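Local coordinates for uncharacterized protein (Streptococcus pneumoniae, PDB 3LFT), which probably serves as the substrate-binding protein of an ABC transporter, holding L-tryptophan in the cleft between two alpha/beta lobes, at residues G46-S49 with K50-T53; H116-A119 with Q120-E124; S178-T181 with V182-S185; T204-S207 with S208-S212; L239-A242 with T243-I247. One frame throughout, in Å; residues are numbered along the deposited sequence.

Interaction 1. Residues G46-S49 with K50-T53; sequences GDQS and KVAT
Val51 N donates to Asp47 O across 2.9 Å, and this bond opens the i to i+4 series of helix 48-58. Ala52 N to Gln48 O and Thr53 N to Ser49 O carry the series through the first turn. Asp47 is the N-cap residue. With its CG anti to the backbone N (chi1 -177°), the carboxylate swings back over the helix start, where OD1 accepts from Ser49 N at 2.8 Å. The bond is bent, 139° at the hydrogen, and the donor meets the anti side of OD1 well out of the carboxylate plane. The cap starts a helix that follows strand 37-43 of the six-stranded parallel sheet, and the helix dipole would be expected to favour its negative charge. Lys50 crosses Asp47 at about a right angle. Its CG packs 4.0 Å from Asp47 CB, and its CE comes to 3.8 Å from Asp47 OD2. NZ, however, stays 4.7 Å from Asp47 OD2, too far for a salt bridge. On another side of the turn, Gln48 bends at chi2 and runs alongside Val51, with OE1 4.0 Å from Val51 CB. Both side chains also touch Phe10, and Gly46 is tied to Phe10 by backbone hydrogen bonding.

Interaction 2. Residues H116-A119 with Q120-E124; sequences HNPA and QQQVE
Gln122 reaches back from the first turn of helix 119-129 to Asn117 in the loop before it. Its CB starts over two carbonyl oxygens, those of Pro118 and Ala119, and CG then passes 3.3 Å from Pro118 O. Because chi2 is anti (171°), the chain runs out straight and presents both ends of its amide to the amide of Asn117. NE2 of Gln122 donates to Asn117 OD1 at 2.9 Å, and Asn117 ND2 returns a bond to Gln122 OE1, also at 2.9 Å. The exchange is reciprocal but not flat: the amide planes lie 58° apart, and ND2 approaches Gln122 OE1 from above its carbonyl plane. The loop leading from strand 110-115 into the helix is shaped by an inverse gamma turn centred on Pro118, with Ala119 N bonded to Asn117 O at 2.8 Å; Pro118 is also the N-cap residue. Gln122 N closes the first helical turn on Pro118 O at 3.0 Å, and Val123 N follows on Ala119 O. This buried amide of Gln122 has further partners. Trp191 NE1 bonds to its OE1, and Val232 O bonds to its NE2, which fixes the rotation of the group. The side chain of Asn117, which touches Gln150 and Ile194, lies about 8 Å from the bound tryptophan.

Interaction 3. Residues S178-T181 with V182-S185; sequences STVT and VMTS
Val182 donates its N-H to Ser178 O at 3.1 Å, continuing the regular bonding of helix 176-183. Its CG2 rests 3.4 Å from the same oxygen, so the branch lies along the helix flank. Met183, a selenomethionine, follows with N bonded to Thr179 O at 2.9 Å. Its CG sits between the backbone N and the carbonyl carbon (chi1 76°), which presses it against the preceding turn, 3.3 Å from Val180 O. From there the chain leads outward, and in the conformer described SE meets Val180 CG2 at 4.4 Å. Thr184 comes next, and its N donates to Val180 O at 3.0 Å. The methyl CG2 of Thr184 lies 4.0 Å from Val180 CG1, an apolar touch between side chains one turn apart, while its hydroxyl is turned back to the Val180 and Thr181 carbonyls. At Ser185 the pattern changes: in the conformer described, OG donates to Val182 O at 3.2 Å, in the carbonyl plane, and the backbone bond from Ser185 N to Val182 O is weak. Thr179, whose hydroxyl bonds to Glu175 O, and Met183 turn to the four-stranded sheet, touching Leu139 on strand 135-141 and Phe168 on strand 164-170. Val180 also packs on Leu139 and meets Val205 and Ser208, so the helix packs on the sheet beside helix 202-208.

Interaction 4. Residues T204-S207 with S208-S212; sequences TVVS and SNQSS
Ser208 places its OG beside its own backbone N and anti to the carbonyl carbon (chi1 -73°), which turns the hydroxyl back towards Thr204 O, one turn earlier. Ser207, in the conformer described, takes chi1 near 60°, and its OG comes to the same flank. One water then spans the two hydroxyls, 2.7 Å from Ser207 OG and 2.8 Å from Ser208 OG. The Ser208 OG approach to Thr204 O is weak, and the firm bond to that oxygen is from Ser208 N at 2.9 Å. Ser207 OG is also hydrogen-bonded to Pro203 O.

Asn209 N still bonds to Val205 O, but Gln210 N turns to Ser207 O instead, three residues back, at 3.2 Å. It approaches that oxygen from high above the carbonyl plane, a sign that the alpha-helical pattern is giving way. A water serves Val206 O, which Gln210 N does not reach at a good angle; it donates to that oxygen and accepts from Asn209 ND2, each at 2.9 Å. A second water donates to Ser207 O and accepts weakly from Ser211 N. Gln210 folds at chi2 (-62°) and lies beside Val206, its NE2 3.7 Å from Val206 CG1. Asn209 is further held by a bond from ND2 to Lys214 O. Val205 and Asn209 both touch Ile216, where the next strand starts. This is a hydrated C-terminal helix end, where i to i+4 bonding gives way to i to i+3 and the chain passes through a loop into strand 216-218 of the four-stranded parallel sheet of an alpha/beta lobe.

Interaction 5. Residues L239-A242 with T243-I247; sequences LGVA and TGKMI
Leu239 O is gripped by two donors of Thr243, the backbone N at 3.0 Å and OG1 at 2.8 Å, which arrive from opposite faces of its carbonyl plane. The threonine can do this because its OG1 lies beside its own backbone N (chi1 -59°), turned back over the preceding turn. The hydroxyl is thereby satisfied within the helix although the residue is buried. The other polar bonds are of the regular helical kind: Gly244 N to Gly240 O at 2.8 Å, Lys245 N to Val241 O and Met246 N to Ala242 O.

Helix 236-251 belongs to the lobe built on the six-stranded parallel sheet; it packs on that sheet and precedes in sequence its edge strand 262-264. Leu239, Thr243 and the selenomethionine Met246 all touch Val113 on strand 110-115. Ala242 lies on Asn262 and Phe264, while Thr243 also meets Ile87 and Ala89 on strand 86-89. The side chain of Leu239 comes within about 5 Å of the bound tryptophan.

Van der Waals contact between the two segments' side chains is modest. Lys245 runs alongside Val241, its CE 3.9 Å from Val241 CG1. Met246 CG rests 3.4 Å from Ala242 O before the chain bends away.

Charge enters through Lys245 alone. Its chain is extended until a final bend at chi4 (-66°), and NZ forms salt bridges with Glu29, the last residue of helix 14-29, and with Glu30 just after it.

In the fold
All five contacts are local, within or at the ends of helices, yet they differ in setting. Interactions 1 and 5 belong to the lobe of the six-stranded sheet: the first is a surface helix start using a charged cap, the other a buried turn pressed on strands. Interaction 2, also buried, joins the loop after strand 110-115 to helix 119-129, chiefly through a reciprocal amide pair. Interactions 3 and 4 are partly buried neighbours in the other lobe, with centres 9 Å apart; they touch where Val180 CG1 meets Ser208 CB at 3.7 Å. Interaction 4 relies on waters, whereas interaction 3 leans on apolar side chains. Leu239 of interaction 5 lies nearest the tryptophan.

Interaction 1. Residues G46-S49 with K50-T53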
loop_
_atom_site.group_PDB
_atom_site.type_symbol
_atom_site.label_atom_id
_atom_site.label_comp_id
_atom_site.label_asym_id
_atom_site.label_seq_id
_atom_site.Cartn_x
_atom_site.Cartn_y
_atom_site.Cartn_z
ATOM N N GLY A 46 -4.007 11.753 -6.240
ATOM C CA GLY A 46 -3.136 12.113 -5.122
ATOM C C GLY A 46 -3.391 13.473 -4.500
ATOM O O GLY A 46 -2.593 13.945 -3.698
ATOM N N ASP A 47 -4.506 14.093 -4.867
ATOM C CA ASP A 47 -4.795 15.473 -4.481
ATOM C C ASP A 47 -5.875 15.475 -3.398
ATOM O O ASP A 47 -7.020 15.067 -3.645
ATOM C CB ASP A 47 -5.253 16.241 -5.733
ATOM C CG ASP A 47 -5.516 17.721 -5.481
ATOM O OD1 ASP A 47 -5.729 18.132 -4.319
ATOM O OD2 ASP A 47 -5.504 18.481 -6.472
ATOM N N GLN A 48 -5.535 15.948 -2.199
ATOM C CA GLN A 48 -6.510 15.950 -1.093
ATOM C C GLN A 48 -7.739 16.796 -1.381
ATOM O O GLN A 48 -8.829 16.524 -0.845
ATOM C CB GLN A 48 -5.884 16.392 0.232
ATOM C CG GLN A 48 -5.053 15.310 0.878
ATOM C CD GLN A 48 -5.850 14.077 1.297
ATOM O OE1 GLN A 48 -6.995 14.152 1.786
ATOM N NE2 GLN A 48 -5.232 12.923 1.112
ATOM N N SER A 49 -7.591 17.834 -2.208
ATOM C CA SER A 49 -8.752 18.631 -2.590
ATOM C C SER A 49 -9.735 17.783 -3.378
ATOM O O SER A 49 -10.950 17.844 -3.132
ATOM C CB SER A 49 -8.326 19.856 -3.395
ATOM O OG SER A 49 -7.568 20.728 -2.570
ATOM N N LYS A 50 -9.217 16.975 -4.296
ATOM C CA LYS A 50 -10.048 16.079 -5.078
ATOM C C LYS A 50 -10.633 14.983 -4.187
ATOM O O LYS A 50 -11.769 14.559 -4.372
ATOM C CB LYS A 50 -9.272 15.491 -6.256
ATOM C CG LYS A 50 -8.907 16.557 -7.296
ATOM C CD LYS A 50 -8.190 15.952 -8.502
ATOM C CE LYS A 50 -7.515 17.012 -9.368
ATOM N NZ LYS A 50 -8.494 17.918 -10.014
ATOM N N VAL A 51 -9.863 14.511 -3.205
ATOM C CA VAL A 51 -10.404 13.528 -2.268
ATOM C C VAL A 51 -11.668 14.083 -1.622
ATOM O O VAL A 51 -12.688 13.405 -1.558
ATOM C CB VAL A 51 -9.396 13.109 -1.202
ATOM C CG1 VAL A 51 -10.061 12.231 -0.136
ATOM C CG2 VAL A 51 -8.250 12.375 -1.836
ATOM N N ALA A 52 -11.611 15.328 -1.149
ATOM C CA ALA A 52 -12.768 15.913 -0.470
ATOM C C ALA A 52 -13.956 16.093 -1.425
ATOM O O ALA A 52 -15.077 15.711 -1.100
ATOM C CB ALA A 52 -12.390 17.249 0.195
ATOM N N THR A 53 -13.707 16.659 -2.597
ATOM C CA THR A 53 -14.794 16.935 -3.521
ATOM C C THR A 53 -15.417 15.648 -4.067
ATOM O O THR A 53 -16.642 15.498 -4.107
ATOM C CB THR A 53 -14.293 17.861 -4.629
ATOM O OG1 THR A 53 -13.957 19.128 -4.027
ATOM C CG2 THR A 53 -15.348 18.079 -5.678
#

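Interaction 2. Residues H116-A119 with Q120-E124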
loop_
_atom_site.group_PDB
_atom_site.type_symbol
_atom_site.label_atom_id
_atom_site.label_comp_id
_atom_site.label_asym_id
_atom_site.label_seq_id
_atom_site.Cartn_x
_atom_site.Cartn_y
_atom_site.Cartn_z
ATOM N N HIS A 116 -1.058 -5.312 5.902
ATOM C CA HIS A 116 -0.056 -5.056 6.928
ATOM C C HIS A 116 1.353 -5.260 6.364
ATOM O O HIS A 116 1.642 -6.284 5.742
ATOM C CB HIS A 116 -0.292 -6.017 8.101
ATOM C CG HIS A 116 0.709 -5.866 9.201
ATOM N ND1 HIS A 116 1.783 -6.716 9.362
ATOM C CD2 HIS A 116 0.813 -4.937 10.179
ATOM C CE1 HIS A 116 2.507 -6.312 10.394
ATOM N NE2 HIS A 116 1.941 -5.238 10.902
ATOM N N ASN A 117 2.240 -4.300 6.575
ATOM C CA ASN A 117 3.602 -4.433 6.058
ATOM C C ASN A 117 4.456 -5.423 6.839
ATOM O O ASN A 117 4.560 -5.308 8.059
ATOM C CB ASN A 117 4.311 -3.081 6.056
ATOM C CG ASN A 117 5.641 -3.148 5.314
ATOM O OD1 ASN A 117 5.659 -3.552 4.124
ATOM N ND2 ASN A 117 6.743 -2.795 5.973
ATOM N N PRO A 118 5.082 -6.403 6.150
ATOM C CA PRO A 118 5.853 -7.426 6.876
ATOM C C PRO A 118 7.254 -6.919 7.219
ATOM O O PRO A 118 8.269 -7.315 6.625
ATOM C CB PRO A 118 5.878 -8.612 5.907
ATOM C CG PRO A 118 5.668 -8.046 4.598
ATOM C CD PRO A 118 4.869 -6.772 4.740
ATOM N N ALA A 119 7.295 -6.045 8.218
ATOM C CA ALA A 119 8.529 -5.388 8.594
ATOM C C ALA A 119 9.611 -6.357 9.058
ATOM O O ALA A 119 10.769 -6.202 8.688
ATOM C CB ALA A 119 8.260 -4.337 9.669
ATOM N N GLN A 120 9.255 -7.310 9.910
ATOM C CA GLN A 120 10.249 -8.266 10.398
ATOM C C GLN A 120 10.932 -8.990 9.245
ATOM O O GLN A 120 12.168 -9.112 9.212
ATOM C CB GLN A 120 9.615 -9.265 11.372
ATOM C CG GLN A 120 10.588 -10.352 11.858
ATOM C CD GLN A 120 9.969 -11.331 12.844
ATOM O OE1 GLN A 120 8.958 -11.034 13.485
ATOM N NE2 GLN A 120 10.577 -12.506 12.972
ATOM N N GLN A 121 10.125 -9.465 8.305
ATOM C CA GLN A 121 10.666 -10.170 7.140
ATOM C C GLN A 121 11.509 -9.278 6.250
ATOM O O GLN A 121 12.512 -9.730 5.685
ATOM C CB GLN A 121 9.571 -10.831 6.312
ATOM C CG GLN A 121 8.960 -12.080 6.916
ATOM C CD GLN A 121 7.813 -12.557 6.064
ATOM O OE1 GLN A 121 6.660 -12.202 6.312
ATOM N NE2 GLN A 121 8.124 -13.324 5.016
ATOM N N GLN A 122 11.147 -8.004 6.133
ATOM C CA GLN A 122 11.962 -7.073 5.361
ATOM C C GLN A 122 13.310 -6.857 6.028
ATOM O O GLN A 122 14.338 -6.841 5.337
ATOM C CB GLN A 122 11.223 -5.755 5.168
ATOM C CG GLN A 122 10.055 -5.906 4.215
ATOM C CD GLN A 122 9.155 -4.693 4.158
ATOM O OE1 GLN A 122 9.325 -3.734 4.912
ATOM N NE2 GLN A 122 8.175 -4.741 3.270
ATOM N N VAL A 123 13.307 -6.675 7.353
ATOM C CA VAL A 123 14.580 -6.547 8.073
ATOM C C VAL A 123 15.447 -7.793 7.871
ATOM O O VAL A 123 16.634 -7.675 7.582
ATOM C CB VAL A 123 14.353 -6.223 9.569
ATOM C CG1 VAL A 123 15.630 -6.396 10.358
ATOM C CG2 VAL A 123 13.831 -4.803 9.708
ATOM N N GLU A 124 14.842 -8.974 7.990
ATOM C CA GLU A 124 15.591 -10.220 7.797
ATOM C C GLU A 124 16.183 -10.281 6.384
ATOM O O GLU A 124 17.322 -10.697 6.207
ATOM C CB GLU A 124 14.732 -11.456 8.125
ATOM C CG GLU A 124 14.444 -11.610 9.626
ATOM C CD GLU A 124 13.238 -12.495 9.972
ATOM O OE1 GLU A 124 12.381 -12.783 9.100
ATOM O OE2 GLU A 124 13.133 -12.885 11.156
#

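Interaction 3. Residues S178-T181 with V182-S185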
loop_
_atom_site.group_PDB
_atom_site.type_symbol
_atom_site.label_atom_id
_atom_site.label_comp_id
_atom_site.label_asym_id
_atom_site.label_seq_id
_atom_site.Cartn_x
_atom_site.Cartn_y
_atom_site.Cartn_z
ATOM N N SER A 178 15.317 15.877 -4.149
ATOM C CA SER A 178 16.289 16.533 -3.280
ATOM C C SER A 178 16.516 15.732 -1.994
ATOM O O SER A 178 17.630 15.671 -1.487
ATOM C CB SER A 178 15.870 17.977 -2.968
ATOM O OG SER A 178 14.633 18.001 -2.277
ATOM N N THR A 179 15.463 15.084 -1.496
ATOM C CA THR A 179 15.584 14.277 -0.292
ATOM C C THR A 179 16.436 13.047 -0.564
ATOM O O THR A 179 17.280 12.682 0.255
ATOM C CB THR A 179 14.209 13.886 0.285
ATOM O OG1 THR A 179 13.520 15.081 0.679
ATOM C CG2 THR A 179 14.354 13.001 1.494
ATOM N N VAL A 180 16.226 12.417 -1.716
ATOM C CA VAL A 180 17.054 11.264 -2.071
ATOM C C VAL A 180 18.527 11.667 -2.120
ATOM O O VAL A 180 19.394 10.944 -1.600
ATOM C CB VAL A 180 16.602 10.567 -3.379
ATOM C CG1 VAL A 180 17.634 9.512 -3.838
ATOM C CG2 VAL A 180 15.251 9.915 -3.185
ATOM N N THR A 181 18.810 12.822 -2.719
ATOM C CA THR A 181 20.189 13.277 -2.831
ATOM C C THR A 181 20.833 13.446 -1.452
ATOM O O THR A 181 21.957 12.976 -1.222
ATOM C CB THR A 181 20.260 14.564 -3.649
ATOM O OG1 THR A 181 19.844 14.285 -4.991
ATOM C CG2 THR A 181 21.676 15.113 -3.680
ATOM N N VAL A 182 20.111 14.079 -0.531
ATOM C CA VAL A 182 20.593 14.261 0.835
ATOM C C VAL A 182 20.785 12.922 1.565
ATOM O O VAL A 182 21.844 12.644 2.133
ATOM C CB VAL A 182 19.644 15.190 1.656
ATOM C CG1 VAL A 182 20.039 15.212 3.136
ATOM C CG2 VAL A 182 19.608 16.587 1.062
HETATM N N MSE A 183 19.760 12.082 1.528
HETATM C CA MSE A 183 19.801 10.862 2.310
HETATM C C MSE A 183 20.881 9.897 1.844
HETATM O O MSE A 183 21.456 9.201 2.655
HETATM C CB MSE A 183 18.435 10.181 2.356
HETATM C CG MSE A 183 18.046 9.452 1.078
HETATM SE SE MSE A 183 16.183 8.984 1.047
HETATM C CE MSE A 183 16.157 7.627 2.424
ATOM N N THR A 184 21.190 9.885 0.550
ATOM C CA THR A 184 22.126 8.872 0.047
ATOM C C THR A 184 23.582 9.118 0.441
ATOM O O THR A 184 24.411 8.226 0.298
ATOM C CB THR A 184 21.976 8.559 -1.472
ATOM O OG1 THR A 184 22.165 9.737 -2.259
ATOM C CG2 THR A 184 20.627 7.911 -1.799
ATOM N N SER A 185 23.892 10.312 0.941
ATOM C CA SER A 185 25.209 10.591 1.513
ATOM C C SER A 185 25.254 10.219 2.996
ATOM O O SER A 185 26.322 10.241 3.622
ATOM C CB SER A 185 25.558 12.071 1.348
ATOM O OG SER A 185 25.021 12.833 2.415
#

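Interaction 4. Residues T204-S207 with S208-S212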
loop_
_atom_site.group_PDB
_atom_site.type_symbol
_atom_site.label_atom_id
_atom_site.label_comp_id
_atom_site.label_asym_id
_atom_site.label_seq_id
_atom_site.Cartn_x
_atom_site.Cartn_y
_atom_site.Cartn_z
ATOM N N THR A 204 11.347 8.602 -9.761
ATOM C CA THR A 204 12.190 9.732 -9.335
ATOM C C THR A 204 13.208 9.280 -8.289
ATOM O O THR A 204 14.353 9.740 -8.288
ATOM C CB THR A 204 11.339 10.870 -8.770
ATOM O OG1 THR A 204 10.449 11.315 -9.793
ATOM C CG2 THR A 204 12.193 12.044 -8.293
ATOM N N VAL A 205 12.802 8.358 -7.411
ATOM C CA VAL A 205 13.739 7.783 -6.451
ATOM C C VAL A 205 14.852 7.055 -7.204
ATOM O O VAL A 205 16.042 7.242 -6.906
ATOM C CB VAL A 205 13.038 6.797 -5.485
ATOM C CG1 VAL A 205 14.045 6.214 -4.505
ATOM C CG2 VAL A 205 11.883 7.470 -4.729
ATOM N N VAL A 206 14.469 6.233 -8.183
ATOM C CA VAL A 206 15.432 5.415 -8.923
ATOM C C VAL A 206 16.406 6.299 -9.718
ATOM O O VAL A 206 17.622 6.068 -9.709
ATOM C CB VAL A 206 14.716 4.418 -9.859
ATOM C CG1 VAL A 206 15.718 3.607 -10.681
ATOM C CG2 VAL A 206 13.824 3.500 -9.064
ATOM N N SER A 207 15.880 7.335 -10.373
ATOM C CA SER A 207 16.734 8.199 -11.180
ATOM C C SER A 207 17.657 9.029 -10.298
ATOM O O SER A 207 18.846 9.189 -10.624
ATOM C CB SER A 207 15.912 9.084 -12.123
ATOM O OG SER A 207 15.030 9.919 -11.408
ATOM N N SER A 208 17.139 9.540 -9.183
ATOM C CA SER A 208 17.957 10.315 -8.249
ATOM C C SER A 208 19.065 9.478 -7.613
ATOM O O SER A 208 20.145 9.991 -7.341
ATOM C CB SER A 208 17.112 10.976 -7.170
ATOM O OG SER A 208 16.387 12.068 -7.717
ATOM N N ASN A 209 18.793 8.191 -7.398
ATOM C CA ASN A 209 19.768 7.256 -6.812
ATOM C C ASN A 209 20.737 6.616 -7.822
ATOM O O ASN A 209 21.609 5.826 -7.439
ATOM C CB ASN A 209 18.994 6.194 -5.999
ATOM C CG ASN A 209 19.900 5.173 -5.326
ATOM O OD1 ASN A 209 20.818 5.517 -4.572
ATOM N ND2 ASN A 209 19.650 3.905 -5.607
ATOM N N GLN A 210 20.638 6.942 -9.110
ATOM C CA GLN A 210 21.547 6.342 -10.100
ATOM C C GLN A 210 23.000 6.679 -9.816
ATOM O O GLN A 210 23.908 5.896 -10.142
ATOM C CB GLN A 210 21.231 6.777 -11.541
ATOM C CG GLN A 210 20.021 6.093 -12.182
ATOM C CD GLN A 210 20.163 4.572 -12.324
ATOM O OE1 GLN A 210 21.263 4.038 -12.480
ATOM N NE2 GLN A 210 19.035 3.874 -12.275
ATOM N N SER A 211 23.246 7.854 -9.253
ATOM C CA SER A 211 24.620 8.275 -8.995
ATOM C C SER A 211 25.149 7.695 -7.699
ATOM O O SER A 211 26.360 7.517 -7.549
ATOM C CB SER A 211 24.722 9.802 -8.971
ATOM O OG SER A 211 23.791 10.343 -8.057
ATOM N N SER A 212 24.256 7.405 -6.766
ATOM C CA SER A 212 24.678 6.995 -5.439
ATOM C C SER A 212 24.831 5.496 -5.322
ATOM O O SER A 212 25.694 5.009 -4.599
ATOM C CB SER A 212 23.701 7.512 -4.399
ATOM O OG SER A 212 23.956 6.906 -3.149
HETATM O O HOH W 1 18.754 3.820 -8.335
HETATM O O HOH W 2 21.429 10.137 -10.274
HETATM O O HOH W 3 15.695 12.301 -10.374
#

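Interaction 5. Residues L239-A242 with T243-I247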
loop_
_atom_site.group_PDB
_atom_site.type_symbol
_atom_site.label_atom_id
_atom_site.label_comp_id
_atom_site.label_asym_id
_atom_site.label_seq_id
_atom_site.Cartn_x
_atom_site.Cartn_y
_atom_site.Cartn_z
ATOM N N LEU A 239 -5.452 -8.858 -2.790
ATOM C CA LEU A 239 -6.096 -7.794 -2.005
ATOM C C LEU A 239 -7.348 -7.301 -2.685
ATOM O O LEU A 239 -8.396 -7.102 -2.044
ATOM C CB LEU A 239 -5.154 -6.614 -1.763
ATOM C CG LEU A 239 -3.944 -6.888 -0.864
ATOM C CD1 LEU A 239 -2.966 -5.730 -0.976
ATOM C CD2 LEU A 239 -4.387 -7.129 0.580
ATOM N N GLY A 240 -7.265 -7.110 -3.997
ATOM C CA GLY A 240 -8.431 -6.600 -4.720
ATOM C C GLY A 240 -9.556 -7.619 -4.777
ATOM O O GLY A 240 -10.723 -7.275 -4.566
ATOM N N VAL A 241 -9.238 -8.881 -5.068
ATOM C CA VAL A 241 -10.293 -9.908 -5.096
ATOM C C VAL A 241 -10.987 -10.016 -3.746
ATOM O O VAL A 241 -12.220 -10.080 -3.669
ATOM C CB VAL A 241 -9.730 -11.283 -5.528
ATOM C CG1 VAL A 241 -10.791 -12.384 -5.432
ATOM C CG2 VAL A 241 -9.209 -11.197 -6.952
ATOM N N ALA A 242 -10.209 -9.990 -2.669
ATOM C CA ALA A 242 -10.794 -10.098 -1.336
ATOM C C ALA A 242 -11.692 -8.900 -1.039
ATOM O O ALA A 242 -12.743 -9.037 -0.413
ATOM C CB ALA A 242 -9.688 -10.213 -0.282
ATOM N N THR A 243 -11.297 -7.721 -1.528
ATOM C CA THR A 243 -12.129 -6.540 -1.380
ATOM C C THR A 243 -13.426 -6.728 -2.170
ATOM O O THR A 243 -14.512 -6.415 -1.670
ATOM C CB THR A 243 -11.408 -5.287 -1.877
ATOM O OG1 THR A 243 -10.193 -5.085 -1.142
ATOM C CG2 THR A 243 -12.282 -4.053 -1.721
ATOM N N GLY A 244 -13.318 -7.231 -3.403
ATOM C CA GLY A 244 -14.526 -7.512 -4.202
ATOM C C GLY A 244 -15.504 -8.408 -3.469
ATOM O O GLY A 244 -16.725 -8.167 -3.466
ATOM N N LYS A 245 -14.989 -9.472 -2.876
ATOM C CA LYS A 245 -15.854 -10.368 -2.140
ATOM C C LYS A 245 -16.506 -9.736 -0.935
ATOM O O LYS A 245 -17.672 -10.026 -0.656
ATOM C CB LYS A 245 -15.109 -11.640 -1.781
ATOM C CG LYS A 245 -14.867 -12.448 -3.049
ATOM C CD LYS A 245 -14.101 -13.725 -2.832
ATOM C CE LYS A 245 -13.913 -14.438 -4.166
ATOM N NZ LYS A 245 -15.195 -14.908 -4.758
HETATM N N MSE A 246 -15.809 -8.849 -0.225
HETATM C CA MSE A 246 -16.422 -8.128 0.908
HETATM C C MSE A 246 -17.463 -7.125 0.426
HETATM O O MSE A 246 -18.484 -6.964 1.096
HETATM C CB MSE A 246 -15.365 -7.441 1.778
HETATM C CG MSE A 246 -14.447 -8.460 2.443
HETATM SE SE MSE A 246 -13.273 -7.657 3.742
HETATM C CE MSE A 246 -14.570 -7.394 5.161
ATOM N N ILE A 247 -17.247 -6.492 -0.726
ATOM C CA ILE A 247 -18.268 -5.610 -1.278
ATOM C C ILE A 247 -19.552 -6.414 -1.482
ATOM O O ILE A 247 -20.637 -5.941 -1.134
ATOM C CB ILE A 247 -17.791 -5.031 -2.614
ATOM C CG1 ILE A 247 -16.663 -4.020 -2.378
ATOM C CG2 ILE A 247 -18.939 -4.359 -3.348
ATOM C CD1 ILE A 247 -15.902 -3.666 -3.662
#